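Local coordinates for protein KLLA0C04147p (Kluyveromyces lactis, PDB 5H2D) that binds ergosterol through its oxysterol-binding-protein-related domain and probably transfers sterols between membranes, at residues I239-R244 / Y252-E257. Numbering follows the deposited sequence.
With SO4 (sulfate ion), chain C.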
ATOM      1  N   ILE A 239      -4.116  -4.488  17.279  1.00 17.30           N
ATOM      2  CA  ILE A 239      -2.714  -4.623  16.900  1.00 17.57           C
ATOM      3  C   ILE A 239      -1.911  -3.488  17.510  1.00 17.23           C
ATOM      4  O   ILE A 239      -2.328  -2.326  17.470  1.00 18.48           O
ATOM      5  CB  ILE A 239      -2.533  -4.620  15.372  1.00 16.63           C
ATOM      6  CG1 ILE A 239      -3.519  -5.599  14.730  1.00 17.56           C
ATOM      7  CG2 ILE A 239      -1.059  -4.905  15.019  1.00 19.55           C
ATOM      8  CD1 ILE A 239      -3.377  -5.697  13.215  1.00 17.61           C
ATOM      9  N   HIS A 240      -0.733  -3.813  18.031  1.00 17.89           N
ATOM     10  CA  HIS A 240       0.102  -2.820  18.697  1.00 19.96           C
ATOM     11  C   HIS A 240       1.483  -2.824  18.055  1.00 19.06           C
ATOM     12  O   HIS A 240       2.247  -3.775  18.240  1.00 20.11           O
ATOM     13  CB  HIS A 240       0.178  -3.105  20.199  1.00 21.39           C
ATOM     14  CG  HIS A 240      -1.114  -3.602  20.769  1.00 23.26           C
ATOM     15  ND1 HIS A 240      -2.112  -2.754  21.201  1.00 26.93           N
ATOM     16  CD2 HIS A 240      -1.592  -4.859  20.934  1.00 25.19           C
ATOM     17  CE1 HIS A 240      -3.139  -3.467  21.630  1.00 23.84           C
ATOM     18  NE2 HIS A 240      -2.852  -4.746  21.474  1.00 25.48           N
ATOM     19  N   PHE A 241       1.778  -1.778  17.273  1.00 18.59           N
ATOM     20  CA  PHE A 241       3.126  -1.511  16.775  1.00 18.60           C
ATOM     21  C   PHE A 241       3.854  -0.689  17.826  1.00 20.02           C
ATOM     22  O   PHE A 241       3.486   0.463  18.086  1.00 20.06           O
ATOM     23  CB  PHE A 241       3.098  -0.743  15.454  1.00 18.12           C
ATOM     24  CG  PHE A 241       2.603  -1.538  14.276  1.00 14.86           C
ATOM     25  CD1 PHE A 241       1.245  -1.672  14.034  1.00 15.94           C
ATOM     26  CD2 PHE A 241       3.501  -2.082  13.373  1.00 17.14           C
ATOM     27  CE1 PHE A 241       0.778  -2.387  12.938  1.00 18.72           C
ATOM     28  CE2 PHE A 241       3.052  -2.792  12.264  1.00 16.40           C
ATOM     29  CZ  PHE A 241       1.685  -2.941  12.045  1.00 18.69           C
ATOM     30  N   LYS A 242       4.892  -1.266  18.417  1.00 22.64           N
ATOM     31  CA  LYS A 242       5.626  -0.562  19.456  1.00 25.55           C
ATOM     32  C   LYS A 242       6.483   0.539  18.843  1.00 30.50           C
ATOM     33  O   LYS A 242       7.127   0.345  17.808  1.00 33.90           O
ATOM     34  CB  LYS A 242       6.482  -1.553  20.245  1.00 29.89           C
ATOM     35  CG  LYS A 242       7.441  -0.918  21.244  1.00 33.88           C
ATOM     36  CD  LYS A 242       7.378  -1.608  22.597  1.00 37.55           C
ATOM     37  CE  LYS A 242       6.517  -0.810  23.571  1.00 40.48           C
ATOM     38  NZ  LYS A 242       6.503  -1.389  24.944  1.00 39.83           N
ATOM     39  N   ALA A 243       6.459   1.713  19.469  1.00 29.61           N
ATOM     40  CA  ALA A 243       7.275   2.835  19.026  1.00 32.38           C
ATOM     41  C   ALA A 243       8.702   2.690  19.538  1.00 36.36           C
ATOM     42  O   ALA A 243       8.947   2.110  20.599  1.00 37.12           O
ATOM     43  CB  ALA A 243       6.681   4.158  19.511  1.00 31.80           C
ATOM     44  N   ARG A 244       9.654   3.225  18.774  1.00 37.67           N
ATOM     45  CA  ARG A 244      11.046   3.161  19.197  1.00 36.77           C
ATOM     46  C   ARG A 244      11.237   3.966  20.475  1.00 33.12           C
ATOM     47  O   ARG A 244      10.755   5.096  20.596  1.00 33.67           O
ATOM     48  CB  ARG A 244      11.980   3.687  18.105  1.00 38.62           C
ATOM     49  CG  ARG A 244      13.441   3.305  18.327  1.00 35.89           C
ATOM     50  CD  ARG A 244      14.391   4.410  17.902  1.00 38.91           C
ATOM     51  NE  ARG A 244      14.071   5.684  18.542  1.00 38.42           N
ATOM     52  CZ  ARG A 244      14.830   6.773  18.456  1.00 38.04           C
ATOM     53  NH1 ARG A 244      14.461   7.892  19.064  1.00 42.00           N
ATOM     54  NH2 ARG A 244      15.962   6.743  17.763  1.00 38.42           N
ATOM     55  N   TYR A 252      11.551  -3.812  16.821  1.00 35.94           N
ATOM     56  CA  TYR A 252      10.618  -3.862  15.700  1.00 27.16           C
ATOM     57  C   TYR A 252       9.357  -4.626  16.085  1.00 22.06           C
ATOM     58  O   TYR A 252       8.764  -5.336  15.279  1.00 17.88           O
ATOM     59  CB  TYR A 252      11.299  -4.490  14.489  1.00 25.11           C
ATOM     60  CG  TYR A 252      12.306  -3.568  13.836  1.00 26.32           C
ATOM     61  CD1 TYR A 252      13.526  -3.283  14.441  1.00 31.95           C
ATOM     62  CD2 TYR A 252      12.029  -2.972  12.620  1.00 22.13           C
ATOM     63  CE1 TYR A 252      14.440  -2.431  13.841  1.00 31.96           C
ATOM     64  CE2 TYR A 252      12.926  -2.129  12.022  1.00 23.80           C
ATOM     65  CZ  TYR A 252      14.129  -1.857  12.627  1.00 25.29           C
ATOM     66  OH  TYR A 252      15.012  -1.004  11.998  1.00 24.86           O
ATOM     67  N   GLU A 253       8.932  -4.486  17.335  1.00 24.42           N
ATOM     68  CA  GLU A 253       7.971  -5.420  17.898  1.00 23.97           C
ATOM     69  C   GLU A 253       6.543  -5.099  17.482  1.00 19.54           C
ATOM     70  O   GLU A 253       6.132  -3.934  17.418  1.00 20.56           O
ATOM     71  CB  GLU A 253       8.088  -5.428  19.418  1.00 29.06           C
ATOM     72  CG  GLU A 253       9.480  -5.816  19.882  1.00 37.57           C
ATOM     73  CD  GLU A 253       9.639  -5.739  21.381  1.00 46.36           C
ATOM     74  OE1 GLU A 253       8.604  -5.692  22.083  1.00 46.48           O
ATOM     75  OE2 GLU A 253      10.798  -5.721  21.850  1.00 48.32           O
ATOM     76  N   VAL A 254       5.791  -6.151  17.187  1.00 17.79           N
ATOM     77  CA  VAL A 254       4.362  -6.039  16.932  1.00 18.80           C
ATOM     78  C   VAL A 254       3.679  -7.214  17.620  1.00 18.99           C
ATOM     79  O   VAL A 254       4.228  -8.318  17.671  1.00 19.25           O
ATOM     80  CB  VAL A 254       4.052  -5.996  15.418  1.00 17.56           C
ATOM     81  CG1 VAL A 254       4.495  -7.284  14.739  1.00 17.76           C
ATOM     82  CG2 VAL A 254       2.568  -5.693  15.173  1.00 17.28           C
ATOM     83  N   LYS A 255       2.505  -6.956  18.194  1.00 18.12           N
ATOM     84  CA  LYS A 255       1.698  -7.980  18.846  1.00 20.74           C
ATOM     85  C   LYS A 255       0.236  -7.677  18.570  1.00 20.60           C
ATOM     86  O   LYS A 255      -0.137  -6.524  18.357  1.00 20.45           O
ATOM     87  CB  LYS A 255       1.892  -8.039  20.375  1.00 25.35           C
ATOM     88  CG  LYS A 255       3.221  -7.545  20.898  1.00 33.48           C
ATOM     89  CD  LYS A 255       3.298  -7.714  22.422  1.00 30.67           C
ATOM     90  CE  LYS A 255       2.146  -7.017  23.127  1.00 36.22           C
ATOM     91  NZ  LYS A 255       2.243  -5.529  23.042  1.00 41.16           N
ATOM     92  N   GLY A 256      -0.594  -8.715  18.595  1.00 16.58           N
ATOM     93  CA  GLY A 256      -2.015  -8.512  18.392  1.00 18.13           C
ATOM     94  C   GLY A 256      -2.825  -9.575  19.096  1.00 19.05           C
ATOM     95  O   GLY A 256      -2.315 -10.637  19.464  1.00 22.32           O
ATOM     96  N   GLU A 257      -4.110  -9.267  19.276  1.00 19.70           N
ATOM     97  CA  GLU A 257      -5.069 -10.167  19.902  1.00 17.58           C
ATOM     98  C   GLU A 257      -6.344 -10.173  19.073  1.00 16.41           C
ATOM     99  O   GLU A 257      -6.827  -9.104  18.690  1.00 18.37           O
ATOM    100  CB  GLU A 257      -5.377  -9.730  21.341  1.00 21.72           C
ATOM    101  CG  GLU A 257      -4.147  -9.536  22.219  1.00 21.69           C
ATOM    102  CD  GLU A 257      -3.467  -8.183  22.019  1.00 26.00           C
ATOM    103  OE1 GLU A 257      -4.173  -7.159  21.850  1.00 25.21           O
ATOM    104  OE2 GLU A 257      -2.217  -8.148  22.028  1.00 25.23           O
TER
HETATM  105  S   SO4 C1302      17.182  11.122  17.628  1.00 33.04           S
HETATM  106  O1  SO4 C1302      18.250  11.112  16.638  1.00 25.12           O
HETATM  107  O2  SO4 C1302      16.439   9.853  17.571  1.00 30.67           O
HETATM  108  O3  SO4 C1302      17.767  11.298  18.959  1.00 36.79           O
HETATM  109  O4  SO4 C1302      16.300  12.259  17.373  1.00 31.95           O
HETATM  110  O   HOH W   1       4.082  -3.980  20.560  1.00 32.66           O
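Val254 lays CG2 over the centre of the Phe241 ring, 4.0 Å from the centroid and almost on the ring normal, a CH-pi contact. The same methyl meets Ile239 CG2 at 3.7 Å; chi1 of 62° puts CG1 of Val254 between its backbone N and carbonyl carbon, with CG2 anti to the N. Helix 95-108 covers this apolar face, Val107 touching Ile239 and Phe241. Between the strands, His240 N donates to Lys255 O (2.8 Å) and Lys255 N returns the bond to His240 O (3.2 Å), while Lys242 N reaches Glu253 O just past the end of its strand. These bonds close an antiparallel beta hairpin, strands 236-241 and 253-259, within the beta-barrel of the oxysterol-binding-protein-related domain; ergosterol lies about 9 Å from the Phe241 side chain. The other face is polar. His240 NE2 gives a nearly straight bond (163°) to the syn lone pair of Glu257 OE1, 2.8 Å away and in the ring plane, and Asp225 takes ND1, so the imidazole is gripped at both nitrogens and may be biased toward its charged form. An alanine here would probably leave the Glu257 carboxylate without its mate and freer to turn. The solvent side is looser: a water donates to His240 O and only weakly accepts from Lys255 NZ (3.5 Å), and the exposed, bent Lys242 chain leads away, its NZ 5.6 Å from Glu253 OE1.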